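Local coordinates for protein probable TonB-dependent siderophore receptor PiuA (Acinetobacter baumannii, PDB 5FP1) that probably takes up iron across the outer membrane by binding ferric siderophores, possibly including enterobactin, as a TonB-dependent receptor with a plugged beta-barrel, at residues Asn269-Lys275 with Thr289-Ser295; Ser327-Gln333 with Glu354-Thr360; Ser95-Gly100 with Ser136-Ser141. All coordinates share one frame; numbering follows the deposited sequence. Where two conformers were deposited one is given.

Contact 1 of 3, residues Asn269-Lys275 with Thr289-Ser295; sequences NHIGTIK and TAMYAKS. With C8E ((hydroxyethyloxy)tri(ethyloxy)octane), chain J.
The short hydrogen bond from Ser295 OG to Asn269 OD1, 2.6 Å long, is the one side-chain bond between two otherwise backbone-paired antiparallel strands. Ser295 OG stands anti to its own N (chi1 -175°) and meets the amide oxygen at a C=O...donor angle of 136°, tilted from the carbonyl plane. A water 2.8 Å from Asn269 OD1 donates a second bond to that oxygen and a longer one to Lys294 O, so side chain and backbone are tied together.

Along the strands His270, Gly272 and Ile274 form hydrogen-bonded pairs with Lys294, Tyr292 and Ala290; Gly272 N to Tyr292 O, at 2.9 Å with an N-H...acceptor angle of 171°, is representative. On the face bearing Ile271 and Met291, the extended methionine slants across the isoleucine, Ile271 CG2 lying 3.7 Å from Met291 CE. Farther along, the methyls Thr273 CG2 and Thr289 CG2 meet at 3.7 Å.

The other face holds detergent: C11 of C8E packs 3.4 Å from Tyr292 CB, and C6 reaches the ring edge near CD2, evidence that this side is the lipid-facing surface of the barrel. Lys294 NZ bridges to Glu328 and Asp326, while His270 bonds to Glu268 and Tyr221. Strand 215-226 flanks 269-275, strand 315-341 flanks 289-295, and plug residues Ile101 and Asn103 cover the Met291 side.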
loop_
_atom_site.group_PDB
_atom_site.type_symbol
_atom_site.label_atom_id
_atom_site.label_comp_id
_atom_site.label_asym_id
_atom_site.label_seq_id
_atom_site.Cartn_x
_atom_site.Cartn_y
_atom_site.Cartn_z
ATOM N N ASN A 269 -7.825 -11.554 8.707
ATOM C CA ASN A 269 -8.154 -11.569 7.304
ATOM C C ASN A 269 -8.227 -12.987 6.759
ATOM O O ASN A 269 -7.322 -13.780 7.005
ATOM C CB ASN A 269 -7.151 -10.752 6.527
ATOM C CG ASN A 269 -7.398 -9.257 6.688
ATOM O OD1 ASN A 269 -8.238 -8.666 6.005
ATOM N ND2 ASN A 269 -6.739 -8.676 7.665
ATOM N N HIS A 270 -9.295 -13.242 6.003
ATOM C CA HIS A 270 -9.503 -14.511 5.311
ATOM C C HIS A 270 -9.802 -14.188 3.878
ATOM O O HIS A 270 -10.612 -13.285 3.601
ATOM C CB HIS A 270 -10.729 -15.238 5.871
ATOM C CG HIS A 270 -10.662 -15.562 7.322
ATOM N ND1 HIS A 270 -10.399 -16.836 7.784
ATOM C CD2 HIS A 270 -10.874 -14.797 8.424
ATOM C CE1 HIS A 270 -10.429 -16.836 9.105
ATOM N NE2 HIS A 270 -10.703 -15.610 9.519
ATOM N N ILE A 271 -9.180 -14.917 2.946
ATOM C CA ILE A 271 -9.548 -14.798 1.535
ATOM C C ILE A 271 -9.678 -16.218 0.929
ATOM O O ILE A 271 -8.762 -17.030 1.063
ATOM C CB ILE A 271 -8.474 -14.039 0.699
ATOM C CG1 ILE A 271 -8.137 -12.676 1.313
ATOM C CG2 ILE A 271 -8.948 -13.869 -0.760
ATOM C CD1 ILE A 271 -6.990 -11.945 0.630
ATOM N N GLY A 272 -10.792 -16.469 0.258
ATOM C CA GLY A 272 -11.037 -17.736 -0.443
ATOM C C GLY A 272 -11.255 -17.437 -1.920
ATOM O O GLY A 272 -12.046 -16.559 -2.270
ATOM N N THR A 273 -10.539 -18.147 -2.786
ATOM C CA THR A 273 -10.593 -17.894 -4.229
ATOM C C THR A 273 -10.812 -19.191 -5.014
ATOM O O THR A 273 -10.170 -20.198 -4.727
ATOM C CB THR A 273 -9.291 -17.245 -4.704
ATOM O OG1 THR A 273 -9.030 -16.067 -3.923
ATOM C CG2 THR A 273 -9.373 -16.859 -6.138
ATOM N N ILE A 274 -11.695 -19.127 -6.008
ATOM C CA ILE A 274 -11.861 -20.189 -6.991
ATOM C C ILE A 274 -11.637 -19.636 -8.393
ATOM O O ILE A 274 -12.388 -18.779 -8.845
ATOM C CB ILE A 274 -13.275 -20.802 -6.943
ATOM C CG1 ILE A 274 -13.605 -21.288 -5.531
ATOM C CG2 ILE A 274 -13.345 -21.979 -7.914
ATOM C CD1 ILE A 274 -15.085 -21.492 -5.290
ATOM N N LYS A 275 -10.607 -20.131 -9.064
ATOM C CA LYS A 275 -10.289 -19.695 -10.403
ATOM C C LYS A 275 -10.405 -20.859 -11.376
ATOM O O LYS A 275 -9.747 -21.887 -11.199
ATOM C CB LYS A 275 -8.888 -19.154 -10.454
ATOM C CG LYS A 275 -8.482 -18.656 -11.816
ATOM C CD LYS A 275 -7.269 -17.766 -11.680
ATOM C CE LYS A 275 -6.259 -18.002 -12.765
ATOM N NZ LYS A 275 -4.903 -17.806 -12.190
ATOM N N THR A 289 -12.844 -15.902 -12.077
ATOM C CA THR A 289 -12.260 -15.878 -10.749
ATOM C C THR A 289 -13.326 -15.371 -9.774
ATOM O O THR A 289 -13.911 -14.307 -9.956
ATOM C CB THR A 289 -11.004 -15.001 -10.702
ATOM O OG1 THR A 289 -10.112 -15.340 -11.770
ATOM C CG2 THR A 289 -10.265 -15.148 -9.352
ATOM N N ALA A 290 -13.606 -16.172 -8.759
ATOM C CA ALA A 290 -14.530 -15.784 -7.699
ATOM C C ALA A 290 -13.705 -15.659 -6.412
ATOM O O ALA A 290 -12.920 -16.564 -6.103
ATOM C CB ALA A 290 -15.631 -16.841 -7.559
ATOM N N MET A 291 -13.846 -14.537 -5.697
ATOM C CA MET A 291 -13.066 -14.270 -4.457
ATOM C C MET A 291 -13.999 -13.812 -3.352
ATOM O O MET A 291 -14.855 -12.970 -3.556
ATOM C CB MET A 291 -11.943 -13.238 -4.643
ATOM C CG MET A 291 -11.435 -12.571 -3.309
ATOM S SD MET A 291 -9.870 -11.751 -3.689
ATOM C CE MET A 291 -9.799 -10.610 -2.340
ATOM N N TYR A 292 -13.822 -14.410 -2.187
ATOM C CA TYR A 292 -14.619 -14.126 -1.023
ATOM C C TYR A 292 -13.624 -13.626 0.032
ATOM O O TYR A 292 -12.635 -14.295 0.311
ATOM C CB TYR A 292 -15.297 -15.418 -0.532
ATOM C CG TYR A 292 -16.211 -16.108 -1.560
ATOM C CD1 TYR A 292 -15.689 -16.956 -2.553
ATOM C CD2 TYR A 292 -17.595 -15.922 -1.525
ATOM C CE1 TYR A 292 -16.512 -17.569 -3.478
ATOM C CE2 TYR A 292 -18.426 -16.533 -2.451
ATOM C CZ TYR A 292 -17.874 -17.356 -3.415
ATOM O OH TYR A 292 -18.698 -17.958 -4.321
ATOM N N ALA A 293 -13.851 -12.449 0.600
ATOM C CA ALA A 293 -12.903 -11.916 1.581
ATOM C C ALA A 293 -13.614 -11.495 2.844
ATOM O O ALA A 293 -14.690 -10.912 2.798
ATOM C CB ALA A 293 -12.113 -10.746 1.014
ATOM N N LYS A 294 -12.996 -11.780 3.979
ATOM C CA LYS A 294 -13.516 -11.323 5.259
ATOM C C LYS A 294 -12.367 -10.585 5.935
ATOM O O LYS A 294 -11.238 -11.082 5.968
ATOM C CB LYS A 294 -13.980 -12.506 6.113
ATOM C CG LYS A 294 -14.327 -12.104 7.542
ATOM C CD LYS A 294 -15.706 -12.560 7.941
ATOM C CE LYS A 294 -16.097 -12.065 9.316
ATOM N NZ LYS A 294 -17.475 -11.525 9.241
ATOM N N SER A 295 -12.629 -9.383 6.427
ATOM C CA SER A 295 -11.561 -8.562 6.978
ATOM C C SER A 295 -12.052 -7.851 8.232
ATOM O O SER A 295 -13.050 -7.112 8.186
ATOM C CB SER A 295 -11.095 -7.532 5.932
ATOM O OG SER A 295 -9.968 -6.796 6.404
HETATM C C1 C8E J . -22.119 -9.016 1.103
HETATM C C2 C8E J . -20.939 -9.552 0.325
HETATM C C3 C8E J . -20.508 -10.925 0.840
HETATM C C4 C8E J . -21.215 -12.050 0.089
HETATM C C5 C8E J . -20.866 -13.428 0.641
HETATM C C6 C8E J . -19.364 -13.654 0.622
HETATM C C7 C8E J . -18.694 -13.161 1.906
HETATM C C8 C8E J . -17.352 -13.846 2.120
HETATM O O9 C8E J . -17.265 -14.252 3.486
HETATM C C10 C8E J . -15.954 -14.669 3.897
HETATM C C11 C8E J . -15.254 -15.554 2.866
HETATM O O12 C8E J . -14.089 -16.177 3.431
HETATM O O HOH W 1 -9.114 -10.055 3.684
#

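Contact 2 of 3, residues Ser327-Gln333 with Glu354-Thr360; sequences SETFTDQ and EYSKQKT. With C8E ((hydroxyethyloxy)tri(ethyloxy)octane), chain J.
Glu354 opens its side of this antiparallel beta hairpin of the TonB-dependent receptor barrel by lying alongside Gln333, both side chains pointing the same way. Gln333 NE2 donates to Glu354 OE1 at 2.9 Å, but from above the carboxylate plane, 57° out of it, and the amide and carboxylate planes are turned 55° apart. The other oxygen, Glu354 OE2, rests 3.5 Å from the methyl Thr331 CG2.

Tyr355 pairs with Asp332 through two backbone bonds and points to the opposite face. There its side chain as a whole crosses that of Phe330 at about a right angle, and the rings touch edge to edge, Phe330 CD2 to Tyr355 CD2 4.2 Å. Its hydroxyl goes to Glu417. Ser356 brings CB against Thr331 OG1, while its own OG bonds to Ser418 on the next strand.

Lys357 exchanges backbone bonds with Phe330, and its carbonyl oxygen O lies 3.4 Å from C2 of the C8E detergent. Gln358 extends fully toward the plug side, chi1 (-175°) setting CG opposite the backbone N. Its CG passes 3.2 Å from Thr329 OG1, and Gln358 NE2 donates, close to its amide plane, to Ser327 OG at 2.9 Å. At Lys359, CG lies 3.4 Å from C8E C1, so detergent lies against this face; the amine bonds to Thr415. Thr360 ends the walk with OG1 3.4 Å from Ser327 CB.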
loop_
_atom_site.group_PDB
_atom_site.type_symbol
_atom_site.label_atom_id
_atom_site.label_comp_id
_atom_site.label_asym_id
_atom_site.label_seq_id
_atom_site.Cartn_x
_atom_site.Cartn_y
_atom_site.Cartn_z
ATOM N N SER A 327 -15.775 -6.478 7.672
ATOM C CA SER A 327 -16.127 -6.372 6.276
ATOM C C SER A 327 -16.157 -7.735 5.582
ATOM O O SER A 327 -15.294 -8.573 5.814
ATOM C CB SER A 327 -15.127 -5.467 5.570
ATOM O OG SER A 327 -15.349 -5.468 4.164
ATOM N N GLU A 328 -17.112 -7.909 4.676
ATOM C CA GLU A 328 -17.159 -9.070 3.783
ATOM C C GLU A 328 -17.316 -8.610 2.353
ATOM O O GLU A 328 -18.133 -7.720 2.062
ATOM C CB GLU A 328 -18.341 -10.003 4.157
ATOM C CG GLU A 328 -18.178 -10.524 5.567
ATOM C CD GLU A 328 -19.208 -11.593 5.969
ATOM O OE1 GLU A 328 -20.111 -11.932 5.170
ATOM O OE2 GLU A 328 -19.098 -12.079 7.110
ATOM N N THR A 329 -16.544 -9.213 1.464
ATOM C CA THR A 329 -16.581 -8.812 0.054
ATOM C C THR A 329 -16.660 -10.045 -0.839
ATOM O O THR A 329 -15.985 -11.035 -0.594
ATOM C CB THR A 329 -15.300 -8.028 -0.342
ATOM O OG1 THR A 329 -15.072 -6.957 0.594
ATOM C CG2 THR A 329 -15.437 -7.482 -1.742
ATOM N N PHE A 330 -17.486 -9.975 -1.870
ATOM C CA PHE A 330 -17.488 -10.979 -2.933
ATOM C C PHE A 330 -17.178 -10.291 -4.244
ATOM O O PHE A 330 -17.781 -9.258 -4.564
ATOM C CB PHE A 330 -18.862 -11.652 -3.074
ATOM C CG PHE A 330 -18.964 -12.549 -4.300
ATOM C CD1 PHE A 330 -18.259 -13.733 -4.368
ATOM C CD2 PHE A 330 -19.725 -12.169 -5.384
ATOM C CE1 PHE A 330 -18.323 -14.544 -5.498
ATOM C CE2 PHE A 330 -19.791 -12.968 -6.514
ATOM C CZ PHE A 330 -19.069 -14.141 -6.576
ATOM N N THR A 331 -16.256 -10.874 -5.002
ATOM C CA THR A 331 -15.920 -10.362 -6.328
ATOM C C THR A 331 -15.920 -11.519 -7.323
ATOM O O THR A 331 -15.421 -12.604 -7.017
ATOM C CB THR A 331 -14.525 -9.693 -6.306
ATOM O OG1 THR A 331 -14.494 -8.683 -5.287
ATOM C CG2 THR A 331 -14.199 -9.046 -7.658
ATOM N N ASP A 332 -16.459 -11.280 -8.510
ATOM C CA ASP A 332 -16.305 -12.229 -9.613
ATOM C C ASP A 332 -15.794 -11.471 -10.838
ATOM O O ASP A 332 -16.371 -10.450 -11.213
ATOM C CB ASP A 332 -17.620 -12.910 -9.930
ATOM C CG ASP A 332 -17.434 -14.101 -10.855
ATOM O OD1 ASP A 332 -17.104 -13.886 -12.053
ATOM O OD2 ASP A 332 -17.526 -15.241 -10.358
ATOM N N GLN A 333 -14.718 -11.970 -11.432
ATOM C CA GLN A 333 -14.176 -11.429 -12.695
ATOM C C GLN A 333 -14.218 -12.519 -13.762
ATOM O O GLN A 333 -13.702 -13.621 -13.554
ATOM C CB GLN A 333 -12.710 -11.038 -12.549
ATOM C CG GLN A 333 -12.436 -9.942 -11.568
ATOM C CD GLN A 333 -10.950 -9.631 -11.464
ATOM O OE1 GLN A 333 -10.111 -10.497 -11.693
ATOM N NE2 GLN A 333 -10.628 -8.398 -11.084
ATOM N N GLU A 354 -16.878 -7.564 -14.528
ATOM C CA GLU A 354 -16.638 -7.773 -13.112
ATOM C C GLU A 354 -17.845 -7.357 -12.302
ATOM O O GLU A 354 -18.564 -6.413 -12.670
ATOM C CB GLU A 354 -15.383 -7.006 -12.686
ATOM C CG GLU A 354 -15.064 -7.209 -11.211
ATOM C CD GLU A 354 -13.740 -6.588 -10.768
ATOM O OE1 GLU A 354 -12.767 -6.573 -11.555
ATOM O OE2 GLU A 354 -13.678 -6.147 -9.614
ATOM N N TYR A 355 -18.083 -8.073 -11.206
ATOM C CA TYR A 355 -19.096 -7.705 -10.243
ATOM C C TYR A 355 -18.466 -7.773 -8.852
ATOM O O TYR A 355 -17.750 -8.696 -8.555
ATOM C CB TYR A 355 -20.262 -8.678 -10.297
ATOM C CG TYR A 355 -21.235 -8.470 -9.166
ATOM C CD1 TYR A 355 -22.153 -7.445 -9.202
ATOM C CD2 TYR A 355 -21.185 -9.260 -8.023
ATOM C CE1 TYR A 355 -23.024 -7.220 -8.159
ATOM C CE2 TYR A 355 -22.056 -9.039 -6.969
ATOM C CZ TYR A 355 -22.973 -8.027 -7.050
ATOM O OH TYR A 355 -23.842 -7.794 -6.008
ATOM N N SER A 356 -18.764 -6.821 -7.987
ATOM C CA SER A 356 -18.397 -6.990 -6.574
ATOM C C SER A 356 -19.385 -6.364 -5.651
ATOM O O SER A 356 -20.052 -5.387 -5.989
ATOM C CB SER A 356 -17.014 -6.409 -6.254
ATOM O OG SER A 356 -16.996 -5.043 -6.525
ATOM N N LYS A 357 -19.463 -6.919 -4.453
ATOM C CA LYS A 357 -20.305 -6.342 -3.440
ATOM C C LYS A 357 -19.627 -6.483 -2.092
ATOM O O LYS A 357 -19.154 -7.561 -1.724
ATOM C CB LYS A 357 -21.686 -6.993 -3.415
ATOM C CG LYS A 357 -22.627 -6.284 -2.461
ATOM C CD LYS A 357 -23.988 -6.974 -2.391
ATOM C CE LYS A 357 -24.970 -6.135 -1.604
ATOM N NZ LYS A 357 -26.355 -6.647 -1.816
ATOM N N GLN A 358 -19.572 -5.375 -1.378
ATOM C CA GLN A 358 -18.893 -5.322 -0.092
ATOM C C GLN A 358 -19.841 -4.762 0.943
ATOM O O GLN A 358 -20.508 -3.766 0.698
ATOM C CB GLN A 358 -17.672 -4.420 -0.182
ATOM C CG GLN A 358 -16.857 -4.408 1.088
ATOM C CD GLN A 358 -15.625 -3.495 1.023
ATOM O OE1 GLN A 358 -15.316 -2.845 -0.003
ATOM N NE2 GLN A 358 -14.938 -3.422 2.140
ATOM N N LYS A 359 -19.850 -5.374 2.123
ATOM C CA LYS A 359 -20.636 -4.886 3.247
ATOM C C LYS A 359 -19.755 -4.796 4.482
ATOM O O LYS A 359 -19.031 -5.739 4.828
ATOM C CB LYS A 359 -21.830 -5.802 3.554
ATOM C CG LYS A 359 -22.814 -5.924 2.396
ATOM C CD LYS A 359 -24.165 -6.532 2.798
ATOM C CE LYS A 359 -25.051 -5.553 3.582
ATOM N NZ LYS A 359 -25.860 -4.614 2.728
ATOM N N THR A 360 -19.853 -3.664 5.157
ATOM C CA THR A 360 -18.972 -3.338 6.306
ATOM C C THR A 360 -19.804 -2.802 7.436
ATOM O O THR A 360 -20.654 -1.929 7.213
ATOM C CB THR A 360 -17.923 -2.249 5.922
ATOM O OG1 THR A 360 -17.088 -2.753 4.881
ATOM C CG2 THR A 360 -17.012 -1.869 7.114
HETATM C C1 C8E J . -22.119 -9.016 1.103
HETATM C C2 C8E J . -20.939 -9.552 0.325
HETATM C C3 C8E J . -20.508 -10.925 0.840
HETATM C C4 C8E J . -21.215 -12.050 0.089
HETATM C C5 C8E J . -20.866 -13.428 0.641
HETATM C C6 C8E J . -19.364 -13.654 0.622
HETATM C C7 C8E J . -18.694 -13.161 1.906
HETATM C C8 C8E J . -17.352 -13.846 2.120
HETATM O O9 C8E J . -17.265 -14.252 3.486
HETATM C C10 C8E J . -15.954 -14.669 3.897
HETATM C C11 C8E J . -15.254 -15.554 2.866
HETATM O O12 C8E J . -14.089 -16.177 3.431
#

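Contact 3 of 3, residues Ser95-Gly100 with Ser136-Ser141; sequences SMYIDG and SINMIS
Ser141 N donates to Asp99 OD1 at 2.9 Å, using the syn lone pair of that oxygen, at the end of a parallel strand pair in the plug domain. Ser141 OG also bonds to Asp99 OD2, though so closely that the exact length is doubtful. A water linking Asp99 OD1 to Ser141 O closes the cluster, and the methyl Ile98 CD1 lies 3.3 Å from Ser141 OG.

The strand 96-98 ends in a turn with positive phi at Asp99 and Gly100. Asn138 holds it: chi1 of -175° swings the Asn138 amide away from its own nitrogen, and OD1 accepts Gly100 N at 2.9 Å, from a donor tilted 29° out of the carbonyl plane.

Behind this group, alternating backbone bonds fix the register: Tyr97 N to Ile137 O, Met139 N to Tyr97 O, and Asp99 N to Met139 O, the last at 2.8 Å. The strand axes diverge by only 17°.

Farther out, strand 114-121 pairs antiparallel with the other edge of 136-141, which places this strand inside the five-stranded plug sheet. Leu60 of helix 60-63 packs on Met96 and Met139. Tyr97 sets its ring edge toward Ile137 O and sends its hydroxyl, OH, to Gly128 O.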
loop_
_atom_site.group_PDB
_atom_site.type_symbol
_atom_site.label_atom_id
_atom_site.label_comp_id
_atom_site.label_asym_id
_atom_site.label_seq_id
_atom_site.Cartn_x
_atom_site.Cartn_y
_atom_site.Cartn_z
ATOM N N SER A 95 -7.167 1.327 -3.569
ATOM C CA SER A 95 -6.796 0.691 -4.857
ATOM C C SER A 95 -5.652 -0.297 -4.652
ATOM O O SER A 95 -4.650 -0.302 -5.374
ATOM C CB SER A 95 -6.434 1.752 -5.912
ATOM O OG SER A 95 -7.544 2.623 -6.077
ATOM N N MET A 96 -5.808 -1.156 -3.650
ATOM C CA MET A 96 -4.841 -2.218 -3.390
ATOM C C MET A 96 -5.471 -3.563 -3.754
ATOM O O MET A 96 -6.600 -3.876 -3.341
ATOM C CB MET A 96 -4.419 -2.202 -1.924
ATOM C CG MET A 96 -3.974 -0.829 -1.459
ATOM S SD MET A 96 -3.323 -0.827 0.214
ATOM C CE MET A 96 -1.953 -1.954 0.019
ATOM N N TYR A 97 -4.707 -4.349 -4.506
ATOM C CA TYR A 97 -5.167 -5.540 -5.192
ATOM C C TYR A 97 -4.368 -6.773 -4.746
ATOM O O TYR A 97 -3.177 -6.699 -4.400
ATOM C CB TYR A 97 -5.029 -5.341 -6.744
ATOM C CG TYR A 97 -6.000 -4.343 -7.304
ATOM C CD1 TYR A 97 -5.769 -2.958 -7.188
ATOM C CD2 TYR A 97 -7.159 -4.760 -7.950
ATOM C CE1 TYR A 97 -6.706 -2.035 -7.632
ATOM C CE2 TYR A 97 -8.086 -3.845 -8.412
ATOM C CZ TYR A 97 -7.853 -2.479 -8.270
ATOM O OH TYR A 97 -8.807 -1.576 -8.718
ATOM N N ILE A 98 -5.055 -7.902 -4.718
ATOM C CA ILE A 98 -4.436 -9.201 -4.502
ATOM C C ILE A 98 -4.755 -10.053 -5.736
ATOM O O ILE A 98 -5.923 -10.322 -6.038
ATOM C CB ILE A 98 -4.935 -9.858 -3.197
ATOM C CG1 ILE A 98 -4.355 -11.268 -3.047
ATOM C CG2 ILE A 98 -6.443 -9.956 -3.156
ATOM C CD1 ILE A 98 -3.015 -11.271 -2.353
ATOM N N ASP A 99 -3.713 -10.421 -6.476
ATOM C CA ASP A 99 -3.876 -11.104 -7.771
ATOM C C ASP A 99 -4.959 -10.467 -8.612
ATOM O O ASP A 99 -5.827 -11.147 -9.184
ATOM C CB ASP A 99 -4.131 -12.609 -7.552
ATOM C CG ASP A 99 -3.000 -13.253 -6.801
ATOM O OD1 ASP A 99 -1.876 -13.259 -7.343
ATOM O OD2 ASP A 99 -3.190 -13.667 -5.630
ATOM N N GLY A 100 -4.919 -9.147 -8.712
ATOM C CA GLY A 100 -5.826 -8.444 -9.635
ATOM C C GLY A 100 -7.228 -8.202 -9.155
ATOM O O GLY A 100 -8.050 -7.644 -9.882
ATOM N N SER A 136 -1.451 2.053 -8.601
ATOM C CA SER A 136 -2.053 1.020 -7.755
ATOM C C SER A 136 -1.035 -0.087 -7.512
ATOM O O SER A 136 -0.063 -0.241 -8.270
ATOM C CB SER A 136 -3.289 0.410 -8.410
ATOM O OG SER A 136 -2.961 -0.161 -9.655
ATOM N N ILE A 137 -1.291 -0.862 -6.465
ATOM C CA ILE A 137 -0.414 -1.919 -6.031
ATOM C C ILE A 137 -1.148 -3.242 -6.135
ATOM O O ILE A 137 -2.302 -3.356 -5.711
ATOM C CB ILE A 137 -0.004 -1.668 -4.579
ATOM C CG1 ILE A 137 0.883 -0.415 -4.549
ATOM C CG2 ILE A 137 0.712 -2.886 -4.011
ATOM C CD1 ILE A 137 1.066 0.171 -3.179
ATOM N N ASN A 138 -0.457 -4.238 -6.672
ATOM C CA ASN A 138 -1.045 -5.556 -6.888
ATOM C C ASN A 138 -0.085 -6.589 -6.341
ATOM O O ASN A 138 1.056 -6.702 -6.810
ATOM C CB ASN A 138 -1.295 -5.771 -8.389
ATOM C CG ASN A 138 -2.022 -7.077 -8.684
ATOM O OD1 ASN A 138 -2.613 -7.719 -7.783
ATOM N ND2 ASN A 138 -1.950 -7.509 -9.942
ATOM N N MET A 139 -0.487 -7.278 -5.283
ATOM C CA MET A 139 0.354 -8.294 -4.673
ATOM C C MET A 139 0.035 -9.654 -5.323
ATOM O O MET A 139 -1.119 -10.066 -5.386
ATOM C CB MET A 139 0.168 -8.298 -3.148
ATOM C CG MET A 139 0.703 -6.998 -2.486
ATOM S SD MET A 139 0.212 -7.019 -0.773
ATOM C CE MET A 139 1.531 -8.006 -0.140
ATOM N N ILE A 140 1.066 -10.323 -5.821
ATOM C CA ILE A 140 0.922 -11.573 -6.581
ATOM C C ILE A 140 1.223 -12.716 -5.609
ATOM O O ILE A 140 2.263 -12.724 -4.994
ATOM C CB ILE A 140 1.954 -11.661 -7.724
ATOM C CG1 ILE A 140 1.887 -10.415 -8.615
ATOM C CG2 ILE A 140 1.783 -12.934 -8.548
ATOM C CD1 ILE A 140 0.535 -10.142 -9.203
ATOM N N SER A 141 0.293 -13.649 -5.465
ATOM C CA SER A 141 0.374 -14.676 -4.431
ATOM C C SER A 141 1.123 -15.887 -4.948
ATOM O O SER A 141 1.063 -16.212 -6.142
ATOM C CB SER A 141 -1.023 -15.142 -4.027
ATOM O OG SER A 141 -1.810 -14.067 -3.586
HETATM O O HOH W 2 -0.842 -15.763 -7.863
#

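How the contacts relate
Contact 3 comes first along the chain and belongs to the plug; contacts 1 and 2 follow in series as successive hairpins of the barrel. Strands 284-304 and 315-341 are neighbours, so contacts 1 and 2, with centres about 9 Å apart, form one continuous patch of wall: Met291 N bonds to Thr331 O, Lys294 bridges to Glu328, and one C8E molecule touches both. Contact 3 lies about 13 Å from contact 1 and about 15 Å from contact 2, centre to centre. It meets the first through Ile98 CG2 against Met291 CE, and the second through Gln333 NE2 to Gly100 O. The plug sheet thus abuts the inner wall while detergent marks the outer surface of the barrel wall.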